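Local coordinates for cupin type-2 domain-containing protein (Klebsiella pneumoniae subsp. pneumoniae MGH 78578, PDB 3H8U) that is of unknown biochemical function, but is a dimeric double-stranded beta-helix protein of the cupin superfamily that probably binds a metal ion, at residues D18-P23 with I29-L34; I52-H57 with E72-N77; E70-Y73 with I79-H82. All coordinates share one frame; numbering follows the deposited sequence.

Contact 1: D18-P23 with I29-L34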
loop_
_atom_site.group_PDB
_atom_site.type_symbol
_atom_site.label_atom_id
_atom_site.label_comp_id
_atom_site.label_asym_id
_atom_site.label_seq_id
_atom_site.Cartn_x
_atom_site.Cartn_y
_atom_site.Cartn_z
ATOM N N ASP A 18 4.795 -11.938 -2.674
ATOM C CA ASP A 18 4.769 -13.384 -2.866
ATOM C C ASP A 18 5.380 -14.220 -1.716
ATOM O O ASP A 18 4.963 -15.358 -1.479
ATOM C CB ASP A 18 5.333 -13.797 -4.245
ATOM C CG ASP A 18 6.848 -13.553 -4.426
ATOM O OD1 ASP A 18 7.544 -13.020 -3.531
ATOM O OD2 ASP A 18 7.357 -13.882 -5.531
ATOM N N GLU A 19 6.365 -13.650 -1.023
ATOM C CA GLU A 19 6.991 -14.327 0.108
ATOM C C GLU A 19 6.127 -14.337 1.348
ATOM O O GLU A 19 6.352 -15.176 2.189
ATOM C CB GLU A 19 8.335 -13.710 0.447
ATOM C CG GLU A 19 9.331 -14.000 -0.618
ATOM C CD GLU A 19 10.736 -13.606 -0.245
ATOM O OE1 GLU A 19 10.935 -13.049 0.855
ATOM O OE2 GLU A 19 11.624 -13.949 -1.058
ATOM N N TYR A 20 5.126 -13.464 1.408
ATOM C CA TYR A 20 4.215 -13.323 2.555
ATOM C C TYR A 20 2.798 -13.858 2.287
ATOM O O TYR A 20 1.965 -13.933 3.189
ATOM C CB TYR A 20 4.159 -11.850 2.973
ATOM C CG TYR A 20 5.412 -11.429 3.711
ATOM C CD1 TYR A 20 6.575 -11.092 3.002
ATOM C CD2 TYR A 20 5.464 -11.422 5.089
ATOM C CE1 TYR A 20 7.742 -10.762 3.651
ATOM C CE2 TYR A 20 6.645 -11.081 5.751
ATOM C CZ TYR A 20 7.765 -10.753 5.013
ATOM O OH TYR A 20 8.909 -10.375 5.637
ATOM N N VAL A 21 2.508 -14.187 1.046
ATOM C CA VAL A 21 1.244 -14.825 0.712
ATOM C C VAL A 21 1.130 -16.181 1.428
ATOM O O VAL A 21 2.003 -17.065 1.321
ATOM C CB VAL A 21 1.048 -14.915 -0.855
ATOM C CG1 VAL A 21 -0.007 -15.883 -1.211
ATOM C CG2 VAL A 21 0.673 -13.554 -1.437
ATOM N N ARG A 22 0.022 -16.351 2.147
ATOM C CA ARG A 22 -0.285 -17.564 2.898
ATOM C C ARG A 22 -1.702 -18.071 2.528
ATOM O O ARG A 22 -2.665 -17.764 3.225
ATOM C CB ARG A 22 -0.206 -17.270 4.402
ATOM C CG ARG A 22 1.222 -16.908 4.867
ATOM C CD ARG A 22 2.190 -18.081 4.739
ATOM N NE ARG A 22 3.540 -17.706 5.204
ATOM C CZ ARG A 22 4.471 -17.139 4.438
ATOM N NH1 ARG A 22 4.280 -16.962 3.140
ATOM N NH2 ARG A 22 5.636 -16.788 4.965
ATOM N N PRO A 23 -1.824 -18.797 1.400
ATOM C CA PRO A 23 -3.126 -19.311 0.964
ATOM C C PRO A 23 -3.626 -20.265 2.006
ATOM O O PRO A 23 -2.822 -21.009 2.604
ATOM C CB PRO A 23 -2.815 -20.068 -0.336
ATOM C CG PRO A 23 -1.488 -19.545 -0.773
ATOM C CD PRO A 23 -0.745 -19.189 0.481
ATOM N N ILE A 29 -5.587 -16.040 6.159
ATOM C CA ILE A 29 -4.532 -15.823 7.153
ATOM C C ILE A 29 -4.028 -14.375 7.143
ATOM O O ILE A 29 -3.712 -13.823 6.088
ATOM C CB ILE A 29 -3.321 -16.763 6.887
ATOM C CG1 ILE A 29 -3.767 -18.208 7.100
ATOM C CG2 ILE A 29 -2.097 -16.372 7.795
ATOM C CD1 ILE A 29 -2.870 -19.246 6.443
ATOM N N ARG A 30 -3.958 -13.773 8.325
ATOM C CA ARG A 30 -3.419 -12.435 8.445
ATOM C C ARG A 30 -1.887 -12.515 8.421
ATOM O O ARG A 30 -1.241 -12.724 9.477
ATOM C CB ARG A 30 -3.923 -11.812 9.744
ATOM C CG ARG A 30 -3.479 -10.392 9.979
ATOM C CD ARG A 30 -4.042 -9.881 11.278
ATOM N NE ARG A 30 -3.649 -8.493 11.574
ATOM C CZ ARG A 30 -2.702 -8.133 12.434
ATOM N NH1 ARG A 30 -2.024 -9.043 13.117
ATOM N NH2 ARG A 30 -2.437 -6.853 12.633
ATOM N N SER A 31 -1.298 -12.357 7.248
ATOM C CA SER A 31 0.139 -12.537 7.128
ATOM C C SER A 31 0.831 -11.174 7.328
ATOM O O SER A 31 0.876 -10.337 6.431
ATOM C CB SER A 31 0.523 -13.202 5.784
ATOM O OG SER A 31 1.951 -13.394 5.675
ATOM N N VAL A 32 1.396 -10.955 8.515
ATOM C CA VAL A 32 1.993 -9.664 8.835
ATOM C C VAL A 32 3.356 -9.453 8.211
ATOM O O VAL A 32 4.282 -10.259 8.392
ATOM C CB VAL A 32 2.118 -9.487 10.363
ATOM C CG1 VAL A 32 2.790 -8.165 10.700
ATOM C CG2 VAL A 32 0.738 -9.564 11.016
ATOM N N VAL A 33 3.506 -8.330 7.528
ATOM C CA VAL A 33 4.779 -7.973 6.922
ATOM C C VAL A 33 5.578 -7.180 7.949
ATOM O O VAL A 33 6.718 -7.519 8.261
ATOM C CB VAL A 33 4.577 -7.143 5.657
ATOM C CG1 VAL A 33 5.937 -6.613 5.104
ATOM C CG2 VAL A 33 3.830 -7.975 4.628
ATOM N N LEU A 34 4.955 -6.149 8.505
ATOM C CA LEU A 34 5.627 -5.324 9.497
ATOM C C LEU A 34 4.613 -4.565 10.342
ATOM O O LEU A 34 3.683 -3.943 9.804
ATOM C CB LEU A 34 6.553 -4.331 8.795
ATOM C CG LEU A 34 7.567 -3.614 9.717
ATOM C CD1 LEU A 34 8.671 -4.575 10.080
ATOM C CD2 LEU A 34 8.115 -2.323 9.119
HETATM O O HOH W 1 8.623 -9.418 7.993
HETATM O O HOH W 2 -5.183 -16.958 3.377
#
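Tyr20 lies against Ser31, Val32 and Val33 where the short helix 17-20 and the chain after it fold onto strand 31-35 of the cupin double-stranded beta-helix, outermost in its sheet within the chain. That strand is broken by a classic beta bulge, Val33 and Leu34 both facing Val41. Tyr20 CB starts beside Ser31 OG. With CG placed anti to the carbonyl carbon (chi1 -75°), the ring crosses the Val33 side chain at about a right angle. Val33 CG2 sits over one face, 4.2 Å from the ring centroid and 26° off the normal, a CH-pi contact. Further out, CE2 approaches Val32 O obliquely at 3.6 Å. At the tip, Tyr20 OH lies 2.6 Å from a water that donates to Val33 O. Phe15 also packs on Tyr20 and Val33, and Ile88 of the second subunit on Val33. At the ring's edge, near its plane, the buried hydroxyl of Ser31 donates in the carbonyl plane, on a lone pair, to Tyr20 O, a short bond of 2.5 Å from OG. Next door Ile29 CD1 lies on Arg22 CB, 3.9 Å away, while the guanidinium turns back on its own segment. There NH1 and NH2 both reach Glu19 O, and NH1 also donates to Val21 O at 2.9 Å, from well above that carbonyl's plane.

Contact 2: I52-H57 with E72-N77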
loop_
_atom_site.group_PDB
_atom_site.type_symbol
_atom_site.label_atom_id
_atom_site.label_comp_id
_atom_site.label_asym_id
_atom_site.label_seq_id
_atom_site.Cartn_x
_atom_site.Cartn_y
_atom_site.Cartn_z
ATOM N N ILE A 52 -12.976 -11.932 3.387
ATOM C CA ILE A 52 -12.387 -11.142 4.452
ATOM C C ILE A 52 -13.575 -10.647 5.308
ATOM O O ILE A 52 -14.380 -9.877 4.821
ATOM C CB ILE A 52 -11.628 -9.935 3.849
ATOM C CG1 ILE A 52 -10.563 -10.371 2.814
ATOM C CG2 ILE A 52 -11.007 -9.091 4.935
ATOM C CD1 ILE A 52 -9.419 -11.161 3.362
ATOM N N ALA A 53 -13.700 -11.079 6.557
ATOM C CA ALA A 53 -14.845 -10.691 7.375
ATOM C C ALA A 53 -14.957 -9.189 7.526
ATOM O O ALA A 53 -13.955 -8.495 7.660
ATOM C CB ALA A 53 -14.786 -11.314 8.750
ATOM N N SER A 54 -16.197 -8.721 7.492
ATOM C CA SER A 54 -16.508 -7.327 7.640
ATOM C C SER A 54 -16.235 -6.883 9.073
ATOM O O SER A 54 -16.571 -7.575 10.055
ATOM C CB SER A 54 -17.960 -7.039 7.237
ATOM O OG SER A 54 -18.090 -7.200 5.827
ATOM N N HIS A 55 -15.605 -5.724 9.152
ATOM C CA HIS A 55 -15.142 -5.173 10.398
ATOM C C HIS A 55 -14.975 -3.657 10.286
ATOM O O HIS A 55 -14.990 -3.081 9.199
ATOM C CB HIS A 55 -13.823 -5.845 10.849
ATOM C CG HIS A 55 -12.667 -5.700 9.902
ATOM N ND1 HIS A 55 -12.594 -6.354 8.680
ATOM C CD2 HIS A 55 -11.493 -5.038 10.037
ATOM C CE1 HIS A 55 -11.444 -6.066 8.099
ATOM N NE2 HIS A 55 -10.741 -5.299 8.913
ATOM N N VAL A 56 -14.850 -3.042 11.457
ATOM C CA VAL A 56 -14.621 -1.614 11.563
ATOM C C VAL A 56 -13.441 -1.338 12.522
ATOM O O VAL A 56 -13.304 -2.000 13.551
ATOM C CB VAL A 56 -15.942 -0.903 12.028
ATOM C CG1 VAL A 56 -16.501 -1.541 13.295
ATOM C CG2 VAL A 56 -15.734 0.597 12.213
ATOM N N HIS A 57 -12.600 -0.370 12.178
ATOM C CA HIS A 57 -11.589 0.134 13.089
ATOM C C HIS A 57 -12.172 1.472 13.554
ATOM O O HIS A 57 -12.259 2.406 12.752
ATOM C CB HIS A 57 -10.239 0.423 12.410
ATOM C CG HIS A 57 -9.573 -0.776 11.821
ATOM N ND1 HIS A 57 -9.707 -1.106 10.495
ATOM C CD2 HIS A 57 -8.724 -1.680 12.351
ATOM C CE1 HIS A 57 -9.019 -2.204 10.248
ATOM N NE2 HIS A 57 -8.410 -2.570 11.361
ATOM N N GLU A 72 -15.712 -8.446 -4.481
ATOM C CA GLU A 72 -16.825 -7.619 -4.045
ATOM C C GLU A 72 -16.402 -6.989 -2.743
ATOM O O GLU A 72 -16.205 -7.701 -1.782
ATOM C CB GLU A 72 -18.003 -8.465 -3.656
ATOM C CG GLU A 72 -18.739 -9.188 -4.683
ATOM C CD GLU A 72 -19.789 -10.122 -4.015
ATOM O OE1 GLU A 72 -20.141 -9.998 -2.779
ATOM O OE2 GLU A 72 -20.235 -11.008 -4.732
ATOM N N TYR A 73 -16.286 -5.668 -2.709
ATOM C CA TYR A 73 -15.865 -4.955 -1.506
ATOM C C TYR A 73 -17.138 -4.566 -0.753
ATOM O O TYR A 73 -17.963 -3.849 -1.288
ATOM C CB TYR A 73 -15.084 -3.714 -1.935
ATOM C CG TYR A 73 -14.497 -2.907 -0.810
ATOM C CD1 TYR A 73 -13.480 -3.416 -0.017
ATOM C CD2 TYR A 73 -14.951 -1.600 -0.549
ATOM C CE1 TYR A 73 -12.889 -2.626 1.007
ATOM C CE2 TYR A 73 -14.382 -0.844 0.456
ATOM C CZ TYR A 73 -13.364 -1.348 1.227
ATOM O OH TYR A 73 -12.833 -0.549 2.238
ATOM N N HIS A 74 -17.346 -5.135 0.430
ATOM C CA HIS A 74 -18.509 -4.790 1.265
ATOM C C HIS A 74 -18.242 -3.519 2.067
ATOM O O HIS A 74 -17.252 -3.424 2.776
ATOM C CB HIS A 74 -18.828 -5.920 2.248
ATOM C CG HIS A 74 -20.077 -5.686 3.062
ATOM N ND1 HIS A 74 -20.177 -6.057 4.389
ATOM C CD2 HIS A 74 -21.272 -5.119 2.741
ATOM C CE1 HIS A 74 -21.374 -5.736 4.843
ATOM N NE2 HIS A 74 -22.046 -5.140 3.873
ATOM N N GLN A 75 -19.157 -2.560 1.967
ATOM C CA GLN A 75 -19.006 -1.238 2.596
ATOM C C GLN A 75 -19.927 -1.082 3.805
ATOM O O GLN A 75 -20.062 0.030 4.322
ATOM C CB GLN A 75 -19.302 -0.129 1.562
ATOM C CG GLN A 75 -18.375 -0.211 0.314
ATOM C CD GLN A 75 -18.343 1.047 -0.539
ATOM O OE1 GLN A 75 -19.096 2.006 -0.296
ATOM N NE2 GLN A 75 -17.501 1.045 -1.554
ATOM N N GLY A 76 -20.532 -2.188 4.254
ATOM C CA GLY A 76 -21.516 -2.175 5.330
ATOM C C GLY A 76 -22.937 -2.152 4.761
ATOM O O GLY A 76 -23.148 -1.669 3.647
ATOM N N ASN A 77 -23.894 -2.728 5.482
ATOM C CA ASN A 77 -25.314 -2.632 5.109
ATOM C C ASN A 77 -25.709 -3.316 3.803
ATOM O O ASN A 77 -26.747 -2.975 3.211
ATOM C CB ASN A 77 -25.716 -1.162 4.958
ATOM C CG ASN A 77 -25.527 -0.375 6.212
ATOM O OD1 ASN A 77 -26.353 -0.476 7.124
ATOM N ND2 ASN A 77 -24.453 0.442 6.270
#
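Ser54 and His74 join two strands that are not neighbours in their sheet, since strand 97-101 runs between 51-56 and 70-74. Along 52-57, the buried Ile52 comes first, its backbone paired with that intervening strand. Ser54 then makes the crossing: OG lies at the edge of the His74 ring, near its plane, and hydrogen-bonds ND1 at 2.8 Å, with either atom able to donate. The His74 ring reaches this point because CG is anti to the backbone N (chi1 -175°). Its rotation is fixed at both nitrogens, for NE2 is hydrogen-bonded to the backbone N of Gly78, while Gly76 N lies 3.3 Å above one face, toward the rim. Glu124, from the C-terminal tail, touches both Ser54 and His74. Next is His55, which opens the His-X-His element of the first cupin motif. Its ND1 donates to Ala53 O, two residues back along the same strand (2.7 Å, 155° at the hydrogen), in the carbonyl plane, and that bond sets the ring's rotation and leaves NE2 on the far side. His57 completes the element: its NE2 stands 4.3 Å from His55 NE2. Both of these rings meet that of His97, and both side chains touch Asp62 on strand 61-68, a geometry consistent with the metal-binding histidine cluster of cupins.

Contact 3: E70-Y73 with I79-H82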
loop_
_atom_site.group_PDB
_atom_site.type_symbol
_atom_site.label_atom_id
_atom_site.label_comp_id
_atom_site.label_asym_id
_atom_site.label_seq_id
_atom_site.Cartn_x
_atom_site.Cartn_y
_atom_site.Cartn_z
ATOM N N GLU A 70 -9.987 -10.003 -8.387
ATOM C CA GLU A 70 -11.176 -9.181 -8.304
ATOM C C GLU A 70 -11.975 -9.593 -7.047
ATOM O O GLU A 70 -11.963 -10.774 -6.662
ATOM C CB GLU A 70 -12.018 -9.382 -9.559
ATOM C CG GLU A 70 -11.395 -8.846 -10.863
ATOM C CD GLU A 70 -12.365 -8.818 -12.037
ATOM O OE1 GLU A 70 -13.598 -8.805 -11.829
ATOM O OE2 GLU A 70 -11.887 -8.783 -13.183
ATOM N N ALA A 71 -12.683 -8.642 -6.437
ATOM C CA ALA A 71 -13.504 -8.914 -5.271
ATOM C C ALA A 71 -14.709 -7.994 -5.223
ATOM O O ALA A 71 -14.723 -6.933 -5.853
ATOM C CB ALA A 71 -12.698 -8.758 -3.986
ATOM N N GLU A 72 -15.712 -8.446 -4.481
ATOM C CA GLU A 72 -16.825 -7.619 -4.045
ATOM C C GLU A 72 -16.402 -6.989 -2.743
ATOM O O GLU A 72 -16.205 -7.701 -1.782
ATOM C CB GLU A 72 -18.003 -8.465 -3.656
ATOM C CG GLU A 72 -18.739 -9.188 -4.683
ATOM C CD GLU A 72 -19.789 -10.122 -4.015
ATOM O OE1 GLU A 72 -20.141 -9.998 -2.779
ATOM O OE2 GLU A 72 -20.235 -11.008 -4.732
ATOM N N TYR A 73 -16.286 -5.668 -2.709
ATOM C CA TYR A 73 -15.865 -4.955 -1.506
ATOM C C TYR A 73 -17.138 -4.566 -0.753
ATOM O O TYR A 73 -17.963 -3.849 -1.288
ATOM C CB TYR A 73 -15.084 -3.714 -1.935
ATOM C CG TYR A 73 -14.497 -2.907 -0.810
ATOM C CD1 TYR A 73 -13.480 -3.416 -0.017
ATOM C CD2 TYR A 73 -14.951 -1.600 -0.549
ATOM C CE1 TYR A 73 -12.889 -2.626 1.007
ATOM C CE2 TYR A 73 -14.382 -0.844 0.456
ATOM C CZ TYR A 73 -13.364 -1.348 1.227
ATOM O OH TYR A 73 -12.833 -0.549 2.238
ATOM N N ILE A 79 -24.012 -3.084 1.088
ATOM C CA ILE A 79 -23.516 -2.246 0.000
ATOM C C ILE A 79 -22.227 -2.875 -0.523
ATOM O O ILE A 79 -21.281 -3.117 0.224
ATOM C CB ILE A 79 -23.260 -0.799 0.445
ATOM C CG1 ILE A 79 -24.564 -0.136 0.902
ATOM C CG2 ILE A 79 -22.644 0.036 -0.716
ATOM C CD1 ILE A 79 -24.320 1.151 1.674
ATOM N N VAL A 80 -22.204 -3.144 -1.818
ATOM C CA VAL A 80 -21.102 -3.840 -2.405
ATOM C C VAL A 80 -20.643 -3.103 -3.644
ATOM O O VAL A 80 -21.455 -2.723 -4.504
ATOM C CB VAL A 80 -21.497 -5.282 -2.727
ATOM C CG1 VAL A 80 -20.418 -5.992 -3.457
ATOM C CG2 VAL A 80 -21.866 -6.018 -1.423
ATOM N N THR A 81 -19.333 -2.913 -3.712
ATOM C CA THR A 81 -18.701 -2.338 -4.873
ATOM C C THR A 81 -17.634 -3.316 -5.403
ATOM O O THR A 81 -17.270 -4.271 -4.736
ATOM C CB THR A 81 -18.088 -0.991 -4.543
ATOM O OG1 THR A 81 -17.303 -1.116 -3.369
ATOM C CG2 THR A 81 -19.151 0.047 -4.322
ATOM N N HIS A 82 -17.160 -3.077 -6.614
ATOM C CA HIS A 82 -16.299 -4.035 -7.277
ATOM C C HIS A 82 -14.842 -3.572 -7.270
ATOM O O HIS A 82 -14.538 -2.461 -7.683
ATOM C CB HIS A 82 -16.763 -4.259 -8.708
ATOM C CG HIS A 82 -15.920 -5.238 -9.455
ATOM N ND1 HIS A 82 -15.547 -6.451 -8.921
ATOM C CD2 HIS A 82 -15.356 -5.180 -10.689
ATOM C CE1 HIS A 82 -14.774 -7.089 -9.778
ATOM N NE2 HIS A 82 -14.655 -6.349 -10.866
#
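Tyr73 and Thr81 form the antiparallel hydrogen-bonded pair of the hairpin made by strands 70-74 and 80-84. Tyr73 N donates to Thr81 O at 2.7 Å, and Thr81 N returns a bond of 2.9 Å to Tyr73 O. The same Tyr73 O is also approached by Thr81 OG1, a weak bond of 3.5 Å, because OG1 stands between the backbone N and the carbonyl carbon of its own residue (chi1 49°). The two side chains run side by side in the same direction, with OG1 at the edge of the tyrosine ring, 3.7 Å from CD2. One residue along, Glu72 and His82 make the non-hydrogen-bonded pair on the other face of the sheet. His82 ND1 gives Ala71 O a weak, bent bond of 3.2 Å. Glu70 OE1 lies 2.8 Å from His82 NE2, with carboxylate and ring planes 63° apart. Toward the turn, Val80 CG1 packs on the stem of Glu72, nearest at CB, 3.5 Å away. A second shell holds these groups: Gln75 NE2 makes a weak bond to Thr81 OG1, and Trp64 meets the Tyr73 ring edge-to-face. Arg13 of the second subunit bonds weakly to Tyr73 OH, and Ile14 of that subunit packs on both Tyr73 and Thr81. Strand 80-84 is the outermost of its five-stranded sheet within the chain; strand 70-74 links it to 97-101, where Met100 and Glu72 are joined by a backbone hydrogen bond, while Tyr73 leans across to Ala89 and Ala91 of strand 87-91 in the opposing sheet.

In the fold
Contacts 2 and 3 are neighbours, with centres about 9 Å apart: they share Glu72 and Tyr73 on strand 70-74, and His74 CD2 lies 3.2 Å from Ile79 O where they meet. Contact 1 lies across the centre of the chain, its own centre about 20 Å from that of contact 2 and about 22 Å from that of contact 3, on an outer strand of the other sheet. Two members of the histidine cluster that is the probable metal site, His55 and His57, lie on segment 52-57 of contact 2, just beyond Ser54; Tyr73 touches the third, His97, and so connects the hairpin of contact 3 with it. All three contacts include residues that meet the second subunit.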